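Local atomic coordinates of tartronic semialdehyde reductase (Salmonella typhimurium, PDB entry 1YB4), a protein that catalyses the NAD(P)H-dependent reduction of tartronate semialdehyde (2-hydroxy-3-oxopropanoate) to (R)-glycerate, and the reverse oxidation. Residues N226-E230 with V283-E287; L29-T33 with V55-A59; A115-D119 with V144-V148; V191-K195 with A290-L294. One frame throughout, in Å; residues are numbered along the deposited sequence.

Contact 1. Residues N226-E230 with V283-E287; sequences NRTFE and VQALE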
loop_
_atom_site.group_PDB
_atom_site.type_symbol
_atom_site.label_atom_id
_atom_site.label_comp_id
_atom_site.label_asym_id
_atom_site.label_seq_id
_atom_site.Cartn_x
_atom_site.Cartn_y
_atom_site.Cartn_z
ATOM N N ASN A 226 -26.545 -6.723 -3.947
ATOM C CA ASN A 226 -27.415 -7.841 -4.257
ATOM C C ASN A 226 -26.640 -9.131 -4.475
ATOM O O ASN A 226 -27.211 -10.133 -4.896
ATOM C CB ASN A 226 -28.265 -7.510 -5.484
ATOM C CG ASN A 226 -28.999 -6.185 -5.338
ATOM O OD1 ASN A 226 -29.458 -5.834 -4.243
ATOM N ND2 ASN A 226 -29.125 -5.448 -6.440
ATOM N N ARG A 227 -25.342 -9.100 -4.176
ATOM C CA ARG A 227 -24.443 -10.257 -4.336
ATOM C C ARG A 227 -24.515 -10.903 -5.722
ATOM O O ARG A 227 -24.369 -12.118 -5.861
ATOM C CB ARG A 227 -24.738 -11.313 -3.270
ATOM C CG ARG A 227 -25.004 -10.728 -1.895
ATOM C CD ARG A 227 -23.824 -9.924 -1.406
ATOM N NE ARG A 227 -22.702 -10.781 -1.031
ATOM C CZ ARG A 227 -21.504 -10.316 -0.699
ATOM N NH1 ARG A 227 -21.285 -9.006 -0.705
ATOM N NH2 ARG A 227 -20.533 -11.151 -0.365
ATOM N N THR A 228 -24.717 -10.084 -6.747
ATOM C CA THR A 228 -24.808 -10.585 -8.110
ATOM C C THR A 228 -23.471 -10.387 -8.823
ATOM O O THR A 228 -23.188 -9.315 -9.351
ATOM C CB THR A 228 -25.965 -9.871 -8.875
ATOM O OG1 THR A 228 -25.499 -8.642 -9.440
ATOM C CG2 THR A 228 -27.121 -9.558 -7.911
ATOM N N PHE A 229 -22.655 -11.443 -8.824
ATOM C CA PHE A 229 -21.321 -11.430 -9.423
ATOM C C PHE A 229 -21.117 -12.257 -10.698
ATOM O O PHE A 229 -19.976 -12.533 -11.083
ATOM C CB PHE A 229 -20.296 -11.897 -8.389
ATOM C CG PHE A 229 -20.363 -11.155 -7.091
ATOM C CD1 PHE A 229 -20.167 -9.775 -7.055
ATOM C CD2 PHE A 229 -20.624 -11.834 -5.908
ATOM C CE1 PHE A 229 -20.228 -9.079 -5.860
ATOM C CE2 PHE A 229 -20.688 -11.155 -4.707
ATOM C CZ PHE A 229 -20.489 -9.768 -4.682
ATOM N N GLU A 230 -22.194 -12.672 -11.352
ATOM C CA GLU A 230 -22.023 -13.451 -12.571
ATOM C C GLU A 230 -21.165 -12.614 -13.502
ATOM O O GLU A 230 -21.322 -11.395 -13.582
ATOM C CB GLU A 230 -23.370 -13.778 -13.239
ATOM C CG GLU A 230 -24.184 -14.868 -12.527
ATOM C CD GLU A 230 -25.165 -14.310 -11.502
ATOM O OE1 GLU A 230 -24.764 -13.456 -10.681
ATOM O OE2 GLU A 230 -26.345 -14.734 -11.513
ATOM N N VAL A 283 -15.121 -6.746 -3.815
ATOM C CA VAL A 283 -15.608 -6.476 -2.469
ATOM C C VAL A 283 -15.375 -7.612 -1.502
ATOM O O VAL A 283 -15.178 -7.399 -0.301
ATOM C CB VAL A 283 -17.121 -6.107 -2.493
ATOM C CG1 VAL A 283 -17.931 -7.266 -3.032
ATOM C CG2 VAL A 283 -17.594 -5.699 -1.096
ATOM N N GLN A 284 -15.380 -8.829 -2.018
ATOM C CA GLN A 284 -15.175 -9.988 -1.159
ATOM C C GLN A 284 -13.807 -9.972 -0.481
ATOM O O GLN A 284 -13.657 -10.479 0.629
ATOM C CB GLN A 284 -15.347 -11.280 -1.967
ATOM C CG GLN A 284 -16.750 -11.454 -2.527
ATOM C CD GLN A 284 -16.993 -12.844 -3.076
ATOM O OE1 GLN A 284 -16.408 -13.241 -4.085
ATOM N NE2 GLN A 284 -17.855 -13.597 -2.403
ATOM N N ALA A 285 -12.813 -9.386 -1.143
ATOM C CA ALA A 285 -11.476 -9.336 -0.573
ATOM C C ALA A 285 -11.470 -8.506 0.687
ATOM O O ALA A 285 -10.862 -8.889 1.679
ATOM C CB ALA A 285 -10.498 -8.777 -1.568
ATOM N N LEU A 286 -12.148 -7.364 0.657
ATOM C CA LEU A 286 -12.193 -6.532 1.846
ATOM C C LEU A 286 -13.130 -7.112 2.904
ATOM O O LEU A 286 -12.931 -6.901 4.103
ATOM C CB LEU A 286 -12.583 -5.104 1.480
ATOM C CG LEU A 286 -11.423 -4.517 0.677
ATOM C CD1 LEU A 286 -11.620 -4.805 -0.781
ATOM C CD2 LEU A 286 -11.342 -3.062 0.901
ATOM N N GLU A 287 -14.151 -7.849 2.470
ATOM C CA GLU A 287 -15.059 -8.464 3.435
ATOM C C GLU A 287 -14.230 -9.483 4.211
ATOM O O GLU A 287 -14.326 -9.572 5.426
ATOM C CB GLU A 287 -16.236 -9.151 2.734
ATOM C CG GLU A 287 -17.216 -8.176 2.101
ATOM C CD GLU A 287 -18.283 -8.873 1.278
ATOM O OE1 GLU A 287 -17.939 -9.843 0.575
ATOM O OE2 GLU A 287 -19.456 -8.448 1.316
#
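Arg227 and Val283 mark the nearest backbone approach, with their CA atoms 9.8 Å apart, so the loop 226-230 meets helix 283-290 through side chains, the backbones staying well apart. Arg227 has left-handed helical phi and psi in the turn that follows helix 215-225. Its chain bends at both chi2 (-59°) and chi3 (-72°), which carries the guanidinium across to Glu287. The two ionic groups come from opposite directions and meet end-on, each terminal nitrogen taking its own oxygen. NH2 of Arg227 donates almost straight to OE1 of Glu287 at 3.1 Å, on the syn lone pair and in the guanidinium plane. NH1 of Arg227 reaches OE2 of Glu287 at 2.8 Å with a bent N-H, because that oxygen is tilted from the plane; guanidinium and carboxylate are turned 41° against each other. Phe229 of the same loop puts CZ over the centre of one guanidinium face, and this atom also lies 3.9 Å from CG1 of Val283, the two side chains crossing nearly at a right angle. Beyond the pair, OE1 of Glu287 is bridged to Lys293, OE2 takes the backbone N of Leu294, and NH1 of Arg227 donates to Met224 O. A buried carboxylate facing two cationic groups and a backbone N-H would be expected to stay ionised, and it ties the loop and the chain end to one helix.

Contact 2. Residues L29-T33 with V55-A59; sequences LHVTT and VTEFA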
loop_
_atom_site.group_PDB
_atom_site.type_symbol
_atom_site.label_atom_id
_atom_site.label_comp_id
_atom_site.label_asym_id
_atom_site.label_seq_id
_atom_site.Cartn_x
_atom_site.Cartn_y
_atom_site.Cartn_z
ATOM N N LEU A 29 -14.560 -11.189 -45.779
ATOM C CA LEU A 29 -13.443 -11.365 -44.879
ATOM C C LEU A 29 -12.657 -12.641 -45.057
ATOM O O LEU A 29 -13.216 -13.724 -45.233
ATOM C CB LEU A 29 -13.927 -11.318 -43.433
ATOM C CG LEU A 29 -14.023 -9.975 -42.716
ATOM C CD1 LEU A 29 -14.835 -8.970 -43.519
ATOM C CD2 LEU A 29 -14.648 -10.221 -41.356
ATOM N N HIS A 30 -11.342 -12.499 -45.002
ATOM C CA HIS A 30 -10.463 -13.640 -45.079
ATOM C C HIS A 30 -9.970 -13.719 -43.643
ATOM O O HIS A 30 -9.201 -12.874 -43.189
ATOM C CB HIS A 30 -9.331 -13.372 -46.064
ATOM C CG HIS A 30 -9.717 -13.583 -47.496
ATOM N ND1 HIS A 30 -9.752 -14.830 -48.078
ATOM C CD2 HIS A 30 -10.058 -12.702 -48.469
ATOM C CE1 HIS A 30 -10.094 -14.710 -49.349
ATOM N NE2 HIS A 30 -10.284 -13.429 -49.612
ATOM N N VAL A 31 -10.460 -14.722 -42.922
ATOM C CA VAL A 31 -10.123 -14.900 -41.520
ATOM C C VAL A 31 -9.125 -16.015 -41.272
ATOM O O VAL A 31 -8.754 -16.743 -42.187
ATOM C CB VAL A 31 -11.386 -15.198 -40.698
ATOM C CG1 VAL A 31 -12.479 -14.197 -41.060
ATOM C CG2 VAL A 31 -11.848 -16.616 -40.947
ATOM N N THR A 32 -8.710 -16.140 -40.014
ATOM C CA THR A 32 -7.753 -17.159 -39.585
ATOM C C THR A 32 -7.615 -17.128 -38.067
ATOM O O THR A 32 -7.819 -16.091 -37.444
ATOM C CB THR A 32 -6.354 -16.917 -40.182
ATOM O OG1 THR A 32 -5.534 -18.061 -39.934
ATOM C CG2 THR A 32 -5.694 -15.711 -39.533
ATOM N N THR A 33 -7.265 -18.267 -37.479
ATOM C CA THR A 33 -7.083 -18.385 -36.030
ATOM C C THR A 33 -6.693 -19.830 -35.750
ATOM O O THR A 33 -6.798 -20.680 -36.640
ATOM C CB THR A 33 -8.382 -18.015 -35.243
ATOM O OG1 THR A 33 -8.170 -18.205 -33.840
ATOM C CG2 THR A 33 -9.554 -18.868 -35.690
ATOM N N VAL A 55 -4.121 -13.981 -45.030
ATOM C CA VAL A 55 -5.121 -12.966 -44.723
ATOM C C VAL A 55 -4.610 -11.619 -45.223
ATOM O O VAL A 55 -5.350 -10.850 -45.839
ATOM C CB VAL A 55 -5.387 -12.872 -43.191
ATOM C CG1 VAL A 55 -6.296 -11.680 -42.869
ATOM C CG2 VAL A 55 -6.033 -14.140 -42.702
ATOM N N THR A 56 -3.332 -11.351 -44.971
ATOM C CA THR A 56 -2.717 -10.086 -45.374
ATOM C C THR A 56 -2.672 -9.867 -46.898
ATOM O O THR A 56 -2.667 -8.726 -47.368
ATOM C CB THR A 56 -1.276 -9.961 -44.818
ATOM O OG1 THR A 56 -1.174 -10.675 -43.582
ATOM C CG2 THR A 56 -0.933 -8.504 -44.553
ATOM N N GLU A 57 -2.647 -10.955 -47.663
ATOM C CA GLU A 57 -2.590 -10.849 -49.114
ATOM C C GLU A 57 -3.894 -10.325 -49.710
ATOM O O GLU A 57 -3.910 -9.249 -50.308
ATOM C CB GLU A 57 -2.203 -12.205 -49.719
ATOM C CG GLU A 57 -0.961 -12.802 -49.052
ATOM C CD GLU A 57 -0.325 -13.941 -49.835
ATOM O OE1 GLU A 57 -1.054 -14.863 -50.260
ATOM O OE2 GLU A 57 0.916 -13.915 -50.010
ATOM N N PHE A 58 -4.988 -11.058 -49.544
ATOM C CA PHE A 58 -6.266 -10.604 -50.090
ATOM C C PHE A 58 -7.049 -9.759 -49.111
ATOM O O PHE A 58 -8.158 -10.125 -48.719
ATOM C CB PHE A 58 -7.131 -11.786 -50.530
ATOM C CG PHE A 58 -6.836 -13.060 -49.795
ATOM C CD1 PHE A 58 -6.882 -13.109 -48.406
ATOM C CD2 PHE A 58 -6.505 -14.218 -50.500
ATOM C CE1 PHE A 58 -6.603 -14.294 -47.723
ATOM C CE2 PHE A 58 -6.224 -15.408 -49.827
ATOM C CZ PHE A 58 -6.274 -15.443 -48.435
ATOM N N ALA A 59 -6.459 -8.632 -48.721
ATOM C CA ALA A 59 -7.088 -7.701 -47.789
ATOM C C ALA A 59 -6.272 -6.421 -47.648
ATOM O O ALA A 59 -5.050 -6.474 -47.504
ATOM C CB ALA A 59 -7.255 -8.356 -46.431
#
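Both methyls of Val55 lie against the carbonyl oxygen of His30 from one side, with CG1 at 3.2 Å and CG2 at 3.4 Å from His30 O. These are apolar approaches: the backbone of His30 makes its hydrogen bonds to Leu6 and Phe8 of the adjacent strand 5-8, while Val55 closes over it from helix 52-57. With CG1 anti to the backbone N (chi1 172°), Val55 sets that methyl on the carbonyl, while its CG2 touches both the carbonyl and, two residues on, CG2 of Thr32 at 3.6 Å. The other half of the contact is aromatic. His30 and Phe58 form a face-to-face stack, their centroids 3.5 Å apart and their planes 19° from parallel. Some carbon separations here are shorter than carbons allow; the contact is modelled too tightly, so its exact spacing is doubtful. Phe58 is the centre of an inverse gamma turn, held by a weak bond of 3.1 Å from Ala59 N to Glu57 O, which folds the chain back as the helix ends. Val49 borders both rings. The pairing joins the outermost parallel strand of a Rossmann-type sheet to the helix 52-57 that leads into strand 61-64. This is part of the right-handed beta-alpha-beta crossover that carries the chain past strand 5-8 in a dinucleotide-binding domain.

Contact 3. Residues A115-D119 with V144-V148; sequences ADYLD and VFDRV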
loop_
_atom_site.group_PDB
_atom_site.type_symbol
_atom_site.label_atom_id
_atom_site.label_comp_id
_atom_site.label_asym_id
_atom_site.label_seq_id
_atom_site.Cartn_x
_atom_site.Cartn_y
_atom_site.Cartn_z
ATOM N N ALA A 115 2.956 0.565 -44.650
ATOM C CA ALA A 115 1.578 0.354 -44.232
ATOM C C ALA A 115 1.215 1.264 -43.068
ATOM O O ALA A 115 2.088 1.735 -42.343
ATOM C CB ALA A 115 1.375 -1.104 -43.844
ATOM N N ASP A 116 -0.077 1.526 -42.910
ATOM C CA ASP A 116 -0.551 2.349 -41.807
ATOM C C ASP A 116 -0.912 1.415 -40.650
ATOM O O ASP A 116 -1.222 0.235 -40.860
ATOM C CB ASP A 116 -1.765 3.173 -42.233
ATOM C CG ASP A 116 -1.397 4.309 -43.170
ATOM O OD1 ASP A 116 -0.491 5.099 -42.824
ATOM O OD2 ASP A 116 -2.017 4.417 -44.245
ATOM N N TYR A 117 -0.863 1.947 -39.430
ATOM C CA TYR A 117 -1.147 1.175 -38.226
ATOM C C TYR A 117 -2.048 1.944 -37.280
ATOM O O TYR A 117 -1.817 3.119 -36.993
ATOM C CB TYR A 117 0.170 0.856 -37.508
ATOM C CG TYR A 117 0.083 -0.127 -36.355
ATOM C CD1 TYR A 117 0.648 -1.401 -36.462
ATOM C CD2 TYR A 117 -0.543 0.216 -35.155
ATOM C CE1 TYR A 117 0.600 -2.313 -35.404
ATOM C CE2 TYR A 117 -0.601 -0.689 -34.094
ATOM C CZ TYR A 117 -0.026 -1.949 -34.227
ATOM O OH TYR A 117 -0.070 -2.843 -33.183
ATOM N N LEU A 118 -3.091 1.279 -36.813
ATOM C CA LEU A 118 -3.989 1.883 -35.849
ATOM C C LEU A 118 -4.029 0.919 -34.681
ATOM O O LEU A 118 -4.285 -0.267 -34.882
ATOM C CB LEU A 118 -5.419 2.023 -36.386
ATOM C CG LEU A 118 -5.838 3.026 -37.460
ATOM C CD1 LEU A 118 -7.365 3.012 -37.553
ATOM C CD2 LEU A 118 -5.321 4.427 -37.129
ATOM N N ASP A 119 -3.732 1.391 -33.475
ATOM C CA ASP A 119 -3.849 0.511 -32.324
ATOM C C ASP A 119 -5.170 0.973 -31.741
ATOM O O ASP A 119 -5.326 2.128 -31.355
ATOM C CB ASP A 119 -2.697 0.682 -31.320
ATOM C CG ASP A 119 -2.449 2.132 -30.926
ATOM O OD1 ASP A 119 -1.948 2.915 -31.760
ATOM O OD2 ASP A 119 -2.742 2.490 -29.769
ATOM N N VAL A 144 -6.225 7.870 -41.529
ATOM C CA VAL A 144 -6.250 6.417 -41.396
ATOM C C VAL A 144 -7.448 6.050 -40.524
ATOM O O VAL A 144 -8.228 5.144 -40.843
ATOM C CB VAL A 144 -4.968 5.904 -40.717
ATOM C CG1 VAL A 144 -4.964 4.388 -40.690
ATOM C CG2 VAL A 144 -3.749 6.442 -41.439
ATOM N N PHE A 145 -7.586 6.759 -39.412
ATOM C CA PHE A 145 -8.699 6.542 -38.506
ATOM C C PHE A 145 -10.001 6.770 -39.278
ATOM O O PHE A 145 -10.925 5.970 -39.188
ATOM C CB PHE A 145 -8.631 7.522 -37.328
ATOM C CG PHE A 145 -9.887 7.556 -36.494
ATOM C CD1 PHE A 145 -10.042 6.708 -35.404
ATOM C CD2 PHE A 145 -10.933 8.420 -36.825
ATOM C CE1 PHE A 145 -11.212 6.711 -34.651
ATOM C CE2 PHE A 145 -12.114 8.435 -36.081
ATOM C CZ PHE A 145 -12.253 7.577 -34.989
ATOM N N ASP A 146 -10.067 7.866 -40.035
ATOM C CA ASP A 146 -11.262 8.192 -40.813
ATOM C C ASP A 146 -11.611 7.101 -41.809
ATOM O O ASP A 146 -12.785 6.849 -42.072
ATOM C CB ASP A 146 -11.078 9.506 -41.572
ATOM C CG ASP A 146 -11.167 10.730 -40.669
ATOM O OD1 ASP A 146 -12.043 10.746 -39.785
ATOM O OD2 ASP A 146 -10.372 11.686 -40.855
ATOM N N ARG A 147 -10.586 6.456 -42.360
ATOM C CA ARG A 147 -10.769 5.389 -43.346
ATOM C C ARG A 147 -11.386 4.115 -42.781
ATOM O O ARG A 147 -12.256 3.507 -43.400
ATOM C CB ARG A 147 -9.428 5.057 -44.005
ATOM C CG ARG A 147 -9.488 3.951 -45.049
ATOM C CD ARG A 147 -8.271 4.020 -45.952
ATOM N NE ARG A 147 -7.035 3.636 -45.275
ATOM C CZ ARG A 147 -5.882 4.296 -45.390
ATOM N NH1 ARG A 147 -5.810 5.383 -46.152
ATOM N NH2 ARG A 147 -4.794 3.866 -44.757
ATOM N N VAL A 148 -10.916 3.719 -41.608
ATOM C CA VAL A 148 -11.393 2.520 -40.939
ATOM C C VAL A 148 -12.674 2.804 -40.139
ATOM O O VAL A 148 -13.427 1.893 -39.790
ATOM C CB VAL A 148 -10.286 2.003 -39.989
ATOM C CG1 VAL A 148 -10.772 0.793 -39.206
ATOM C CG2 VAL A 148 -9.029 1.669 -40.807
HETATM O O HOH W 1 -2.726 6.202 -46.017
#
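The guanidinium of Arg147 presents its edge to Asp116, with OD2 lying practically in its plane, and a bound water sits at the same edge. NH2 of Arg147 donates to OD2 of Asp116 at 2.9 Å with a bent N-H (144°), coming from the anti side and out of the carboxylate plane; the two flat groups are turned 32° against each other. NH2 of Arg147 also donates to Thr91 OG1 on strand 90-94, so the arginine spans two strands. The water bridges the pair, donating to Asp116 OD2 at 2.6 Å and accepting from Arg147 NH1 at 3.2 Å. Next to this polar pair, CG2 of Val144 rests 3.6 Å from Asp116 CG, while its CG1 runs past Leu118, 3.6 Å from Leu118 CD2. Leu118 and Val148 reach toward each other tip to tip, CD1 of Leu118 standing 3.9 Å from CG2 of Val148. The axes of segments 144-148 and 115-119 approach to 9.4 Å at a crossing angle of -77°. Asp116 OD1 comes close to Glu141 OE2; the salt bridge and the water would partly offset that repulsion at the solvent-facing border of an apolar helix-sheet interface.

Contact 4. Residues V191-K195 with A290-L294; sequences VFASK and ANHKL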
loop_
_atom_site.group_PDB
_atom_site.type_symbol
_atom_site.label_atom_id
_atom_site.label_comp_id
_atom_site.label_asym_id
_atom_site.label_seq_id
_atom_site.Cartn_x
_atom_site.Cartn_y
_atom_site.Cartn_z
ATOM N N VAL A 191 -18.118 -1.639 2.746
ATOM C CA VAL A 191 -17.808 -2.633 3.778
ATOM C C VAL A 191 -17.715 -1.878 5.113
ATOM O O VAL A 191 -18.275 -2.299 6.127
ATOM C CB VAL A 191 -16.473 -3.387 3.483
ATOM C CG1 VAL A 191 -16.075 -4.252 4.652
ATOM C CG2 VAL A 191 -16.641 -4.248 2.269
ATOM N N PHE A 192 -17.041 -0.735 5.099
ATOM C CA PHE A 192 -16.903 0.092 6.294
ATOM C C PHE A 192 -18.271 0.595 6.774
ATOM O O PHE A 192 -18.597 0.494 7.952
ATOM C CB PHE A 192 -16.030 1.302 5.991
ATOM C CG PHE A 192 -16.359 2.488 6.837
ATOM C CD1 PHE A 192 -15.938 2.552 8.159
ATOM C CD2 PHE A 192 -17.156 3.506 6.336
ATOM C CE1 PHE A 192 -16.306 3.613 8.969
ATOM C CE2 PHE A 192 -17.532 4.575 7.144
ATOM C CZ PHE A 192 -17.112 4.631 8.460
ATOM N N ALA A 193 -19.046 1.178 5.859
ATOM C CA ALA A 193 -20.373 1.687 6.201
ATOM C C ALA A 193 -21.180 0.547 6.792
ATOM O O ALA A 193 -21.912 0.723 7.754
ATOM C CB ALA A 193 -21.080 2.225 4.953
ATOM N N SER A 194 -21.040 -0.636 6.209
ATOM C CA SER A 194 -21.785 -1.779 6.700
ATOM C C SER A 194 -21.380 -2.159 8.115
ATOM O O SER A 194 -22.227 -2.209 9.006
ATOM C CB SER A 194 -21.600 -2.969 5.772
ATOM O OG SER A 194 -22.295 -4.086 6.281
ATOM N N LYS A 195 -20.087 -2.425 8.319
ATOM C CA LYS A 195 -19.589 -2.812 9.638
ATOM C C LYS A 195 -19.836 -1.714 10.672
ATOM O O LYS A 195 -19.782 -1.959 11.879
ATOM C CB LYS A 195 -18.091 -3.159 9.579
ATOM C CG LYS A 195 -17.551 -3.799 10.864
ATOM C CD LYS A 195 -16.203 -4.514 10.660
ATOM C CE LYS A 195 -15.870 -5.408 11.856
ATOM N NZ LYS A 195 -14.620 -6.212 11.697
ATOM N N ALA A 290 -11.920 -7.976 6.765
ATOM C CA ALA A 290 -12.605 -7.305 7.852
ATOM C C ALA A 290 -13.500 -8.287 8.590
ATOM O O ALA A 290 -14.018 -7.981 9.669
ATOM C CB ALA A 290 -13.438 -6.158 7.306
ATOM N N ASN A 291 -13.662 -9.479 8.022
ATOM C CA ASN A 291 -14.527 -10.502 8.607
ATOM C C ASN A 291 -15.926 -9.894 8.766
ATOM O O ASN A 291 -16.515 -9.923 9.843
ATOM C CB ASN A 291 -13.998 -10.954 9.974
ATOM C CG ASN A 291 -14.596 -12.294 10.416
ATOM O OD1 ASN A 291 -15.309 -12.957 9.646
ATOM N ND2 ASN A 291 -14.298 -12.703 11.650
ATOM N N HIS A 292 -16.441 -9.331 7.678
ATOM C CA HIS A 292 -17.757 -8.717 7.677
ATOM C C HIS A 292 -18.242 -8.539 6.230
ATOM O O HIS A 292 -17.658 -7.773 5.463
ATOM C CB HIS A 292 -17.670 -7.375 8.395
ATOM C CG HIS A 292 -18.993 -6.737 8.641
ATOM N ND1 HIS A 292 -19.765 -6.217 7.626
ATOM C CD2 HIS A 292 -19.688 -6.544 9.783
ATOM C CE1 HIS A 292 -20.881 -5.730 8.134
ATOM N NE2 HIS A 292 -20.861 -5.917 9.441
ATOM N N LYS A 293 -19.315 -9.239 5.863
ATOM C CA LYS A 293 -19.838 -9.168 4.502
ATOM C C LYS A 293 -20.910 -8.091 4.245
ATOM O O LYS A 293 -21.324 -7.389 5.162
ATOM C CB LYS A 293 -20.353 -10.556 4.095
ATOM C CG LYS A 293 -19.320 -11.651 4.354
ATOM C CD LYS A 293 -19.680 -12.989 3.728
ATOM C CE LYS A 293 -19.549 -12.950 2.208
ATOM N NZ LYS A 293 -18.147 -12.698 1.726
ATOM N N LEU A 294 -21.322 -7.974 2.976
ATOM C CA LEU A 294 -22.332 -7.027 2.477
ATOM C C LEU A 294 -21.767 -5.659 2.087
ATOM O O LEU A 294 -22.049 -5.177 0.964
ATOM C CB LEU A 294 -23.483 -6.867 3.479
ATOM C CG LEU A 294 -24.554 -7.974 3.471
ATOM C CD1 LEU A 294 -23.928 -9.318 3.832
ATOM C CD2 LEU A 294 -25.662 -7.638 4.460
#
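Lys195 crosses His292 at a slant, its CA over one face of the ring and its amine beyond it. CA of Lys195 stands 3.6 Å from the centroid of the imidazole and 20° off its normal, a CH-pi contact displaced toward the rim. The aliphatic chain continues the cover, with CG of Lys195 3.6 Å from CD2 of His292. Extended throughout, with CG anti to the backbone N (chi1 -170°), the lysine carries NZ past the histidine to the carbonyl of Ala290. NZ donates to Ala290 O at 2.8 Å, in the carbonyl plane at a C=O...N angle of 153°. The same amine also donates to Ala253 O of a second subunit, so two backbone oxygens from different chains share it. Ser194 OG lies at the ring edge, at a doubtfully short distance. One turn back, Val191 touches CB of Ala290 with CG1 at 4.2 Å and lies 3.9 Å by the same atom from His292 O. Leu254 of the second subunit covers Val191, Lys195 and Ala290, while Asn291 donates to Ala271 O of a third. Helix 283-290 ends here in a Schellman motif, with Asn291 at positive phi as the C-prime residue and His292 N bonded back to Glu287 O; the lysine amine bonds the carbonyl at this helix terminus, which lies among three subunits of the tetramer.

How the contacts relate
The contacts form two groups on opposite sides of the chain's centre. Contacts 2 and 3 belong to the nucleotide-binding domain and reach the same sheet; their centres lie 17 Å apart, and their nearest atoms about 8 Å. Contacts 1 and 4 sit in the helical domain with centres 11 Å apart, and they touch: CG2 of Val283 in contact 1 packs 3.8 Å from CG2 of Val191 in contact 4, and Arg227 packs on CE of Lys293. Along the chain, contact 1 is nested inside the loop closed by contact 4. Contacts 2 and 4 are the farthest apart, at 53 Å between centres. None lies at the predicted active-site Lys172, although helix 167-195 carries both that lysine and segment 191-195.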